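Local coordinates for ferric-siderophore receptor protein (Streptomyces coelicolor, PDB 2X4L), which probably binds iron-loaded siderophores outside the cell membrane and presents them for import, as a solute-binding receptor protein, at residues P286-I294 with L314-G325. Residues are numbered along the deposited sequence; the frame is centred on the assembly and turned at random.
Sequences PAVKAGQVI and LAEAIENAKKVG
Pro286 and Gly325, their CA atoms 5.4 Å apart, mark one end of a contact in which the C-terminal tail runs past helix 286-289 and the turn after it, while strand 293-294 faces the end of helix 304-320. Val324, a compact branched residue, packs against the first helical turn: with chi1 at -64° CG1 stands anti to the carbonyl carbon and reaches CB of Ala290, which leaves CG2 between N and C, 3.8 Å from CB of Pro286. Gly291 closes that helix as a Schellman motif; at its positive phi a side chain would jam against the preceding carbonyl O. Gln292, long and polar enough to span to the tail, carries its terminal amide alongside the backbone of Lys322 and near the methyl of Ala321. Shortening this side chain to an alanine would probably leave the Lys322 backbone without its polar neighbour and open a gap beside the tail. Ile294 sends CD1 over the helix, 3.8 Å from CA of Leu314 and 4.1 Å from CB of Ala317, whose small methyl allows the close approach. Asp261 holds the tail through the backbone N of Val324 and Gly325. Strand 293-296 pairs in parallel with strand 262-266, and helix 304-320 packs on it through Ile294, as in an alpha/beta lobe of the periplasmic-binding-protein fold.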
loop_
_atom_site.group_PDB
_atom_site.type_symbol
_atom_site.label_atom_id
_atom_site.label_comp_id
_atom_site.label_asym_id
_atom_site.label_seq_id
_atom_site.Cartn_x
_atom_site.Cartn_y
_atom_site.Cartn_z
ATOM N N PRO A 286 25.395 -6.044 5.054
ATOM C CA PRO A 286 25.387 -6.620 6.404
ATOM C C PRO A 286 24.011 -7.164 6.778
ATOM O O PRO A 286 23.907 -8.252 7.345
ATOM C CB PRO A 286 25.738 -5.423 7.290
ATOM C CG PRO A 286 26.546 -4.535 6.412
ATOM C CD PRO A 286 25.970 -4.688 5.032
ATOM N N ALA A 287 22.969 -6.404 6.458
ATOM C CA ALA A 287 21.600 -6.800 6.748
ATOM C C ALA A 287 21.198 -8.026 5.940
ATOM O O ALA A 287 20.549 -8.933 6.462
ATOM C CB ALA A 287 20.645 -5.646 6.475
ATOM N N VAL A 288 21.583 -8.057 4.667
ATOM C CA VAL A 288 21.234 -9.218 3.813
ATOM C C VAL A 288 21.975 -10.500 4.286
ATOM O O VAL A 288 21.331 -11.549 4.453
ATOM C CB VAL A 288 21.605 -8.901 2.366
ATOM C CG1 VAL A 288 21.331 -10.081 1.466
ATOM C CG2 VAL A 288 20.774 -7.726 1.925
ATOM N N LYS A 289 23.237 -10.343 4.632
ATOM C CA LYS A 289 24.022 -11.473 5.128
ATOM C C LYS A 289 23.471 -11.948 6.433
ATOM O O LYS A 289 23.518 -13.165 6.698
ATOM C CB LYS A 289 25.483 -11.064 5.277
ATOM C CG LYS A 289 26.211 -10.983 3.916
ATOM C CD LYS A 289 27.374 -10.026 4.125
ATOM C CE LYS A 289 28.647 -10.689 4.415
ATOM N NZ LYS A 289 29.590 -9.527 4.453
ATOM N N ALA A 290 22.965 -11.018 7.271
ATOM C CA ALA A 290 22.365 -11.427 8.578
ATOM C C ALA A 290 20.946 -11.969 8.455
ATOM O O ALA A 290 20.353 -12.369 9.448
ATOM C CB ALA A 290 22.427 -10.276 9.661
ATOM N N GLY A 291 20.386 -11.969 7.269
ATOM C CA GLY A 291 19.005 -12.431 7.144
ATOM C C GLY A 291 17.966 -11.463 7.683
ATOM O O GLY A 291 16.914 -11.909 8.134
ATOM N N GLN A 292 18.279 -10.159 7.779
ATOM C CA GLN A 292 17.441 -9.131 8.385
ATOM C C GLN A 292 16.729 -8.278 7.329
ATOM O O GLN A 292 16.773 -7.085 7.343
ATOM C CB GLN A 292 18.270 -8.282 9.370
ATOM C CG GLN A 292 18.661 -9.162 10.520
ATOM C CD GLN A 292 19.588 -8.542 11.544
ATOM O OE1 GLN A 292 19.997 -7.387 11.463
ATOM N NE2 GLN A 292 19.913 -9.340 12.536
ATOM N N VAL A 293 16.133 -8.937 6.367
ATOM C CA VAL A 293 15.376 -8.311 5.258
ATOM C C VAL A 293 13.975 -8.881 5.367
ATOM O O VAL A 293 13.741 -10.109 5.420
ATOM C CB VAL A 293 16.006 -8.656 3.918
ATOM C CG1 VAL A 293 15.230 -8.007 2.752
ATOM C CG2 VAL A 293 17.516 -8.154 3.833
ATOM N N ILE A 294 12.990 -7.983 5.330
ATOM C CA ILE A 294 11.606 -8.357 5.244
ATOM C C ILE A 294 10.894 -7.621 4.196
ATOM O O ILE A 294 11.480 -6.707 3.559
ATOM C CB ILE A 294 10.890 -8.118 6.609
ATOM C CG1 ILE A 294 10.890 -6.660 7.041
ATOM C CG2 ILE A 294 11.466 -9.080 7.700
ATOM C CD1 ILE A 294 9.799 -6.365 8.158
ATOM N N LEU A 314 7.397 -5.809 11.058
ATOM C CA LEU A 314 8.466 -4.853 11.358
ATOM C C LEU A 314 8.870 -4.909 12.847
ATOM O O LEU A 314 10.062 -4.887 13.164
ATOM C CB LEU A 314 8.033 -3.414 10.922
ATOM C CG LEU A 314 9.116 -2.358 11.216
ATOM C CD1 LEU A 314 10.468 -2.655 10.513
ATOM C CD2 LEU A 314 8.638 -1.055 10.660
ATOM N N ALA A 315 7.845 -4.993 13.735
ATOM C CA ALA A 315 8.207 -5.248 15.119
ATOM C C ALA A 315 9.090 -6.499 15.337
ATOM O O ALA A 315 10.095 -6.437 16.040
ATOM C CB ALA A 315 6.959 -5.355 16.010
ATOM N N GLU A 316 8.690 -7.609 14.724
ATOM C CA GLU A 316 9.445 -8.850 14.842
ATOM C C GLU A 316 10.892 -8.659 14.358
ATOM O O GLU A 316 11.830 -9.141 14.995
ATOM C CB GLU A 316 8.736 -9.951 14.039
ATOM C CG GLU A 316 9.483 -11.285 14.082
ATOM C CD GLU A 316 8.775 -12.312 13.261
ATOM O OE1 GLU A 316 8.419 -12.115 12.086
ATOM O OE2 GLU A 316 8.504 -13.365 13.831
ATOM N N ALA A 317 11.076 -7.983 13.227
ATOM C CA ALA A 317 12.371 -7.821 12.687
ATOM C C ALA A 317 13.235 -6.986 13.653
ATOM O O ALA A 317 14.365 -7.341 13.967
ATOM C CB ALA A 317 12.289 -7.125 11.285
ATOM N N ILE A 318 12.625 -5.921 14.206
ATOM C CA ILE A 318 13.396 -5.068 15.129
ATOM C C ILE A 318 13.706 -5.783 16.431
ATOM O O ILE A 318 14.818 -5.690 16.953
ATOM C CB ILE A 318 12.606 -3.743 15.373
ATOM C CG1 ILE A 318 12.648 -2.900 14.050
ATOM C CG2 ILE A 318 13.273 -2.875 16.518
ATOM C CD1 ILE A 318 11.698 -1.668 14.171
ATOM N N GLU A 319 12.736 -6.512 16.942
ATOM C CA GLU A 319 12.927 -7.284 18.201
ATOM C C GLU A 319 14.112 -8.228 18.116
ATOM O O GLU A 319 14.859 -8.356 19.087
ATOM C CB GLU A 319 11.625 -8.114 18.521
ATOM C CG GLU A 319 10.464 -7.245 18.950
ATOM C CD GLU A 319 9.118 -7.875 18.731
ATOM O OE1 GLU A 319 9.060 -9.081 18.258
ATOM O OE2 GLU A 319 8.079 -7.195 18.984
ATOM N N ASN A 320 14.281 -8.827 16.941
ATOM C CA ASN A 320 15.303 -9.881 16.789
ATOM C C ASN A 320 16.562 -9.416 16.097
ATOM O O ASN A 320 17.549 -10.179 16.108
ATOM C CB ASN A 320 14.633 -11.008 16.105
ATOM C CG ASN A 320 13.525 -11.566 17.004
ATOM O OD1 ASN A 320 12.298 -11.324 16.815
ATOM N ND2 ASN A 320 13.956 -12.275 18.070
ATOM N N ALA A 321 16.593 -8.173 15.621
ATOM C CA ALA A 321 17.729 -7.731 14.817
ATOM C C ALA A 321 18.998 -7.547 15.661
ATOM O O ALA A 321 18.967 -7.058 16.796
ATOM C CB ALA A 321 17.362 -6.389 14.191
ATOM N N LYS A 322 20.135 -7.852 15.042
ATOM C CA LYS A 322 21.440 -7.475 15.519
ATOM C C LYS A 322 21.876 -6.210 14.821
ATOM O O LYS A 322 21.536 -6.038 13.664
ATOM C CB LYS A 322 22.422 -8.612 15.166
ATOM C CG LYS A 322 22.204 -9.871 15.980
ATOM C CD LYS A 322 22.949 -11.067 15.299
ATOM C CE LYS A 322 22.209 -12.394 15.528
ATOM N NZ LYS A 322 22.025 -12.657 16.997
ATOM N N LYS A 323 22.620 -5.314 15.506
ATOM C CA LYS A 323 23.129 -4.147 14.846
ATOM C C LYS A 323 24.311 -4.654 14.017
ATOM O O LYS A 323 25.306 -5.210 14.550
ATOM C CB LYS A 323 23.502 -3.004 15.837
ATOM C CG LYS A 323 24.058 -1.770 15.153
ATOM C CD LYS A 323 24.385 -0.674 16.178
ATOM C CE LYS A 323 24.709 0.626 15.473
ATOM N NZ LYS A 323 25.485 1.578 16.335
ATOM N N VAL A 324 24.222 -4.481 12.708
ATOM C CA VAL A 324 25.253 -5.039 11.787
ATOM C C VAL A 324 25.795 -4.071 10.736
ATOM O O VAL A 324 26.845 -4.341 10.130
ATOM C CB VAL A 324 24.748 -6.322 11.065
ATOM C CG1 VAL A 324 24.505 -7.434 12.112
ATOM C CG2 VAL A 324 23.453 -6.037 10.229
ATOM N N GLY A 325 25.052 -2.991 10.443
ATOM C CA GLY A 325 25.362 -2.113 9.325
ATOM C C GLY A 325 26.628 -1.312 9.514
ATOM O O GLY A 325 27.011 -0.974 10.624
ATOM O OXT GLY A 325 27.226 -1.006 8.471
#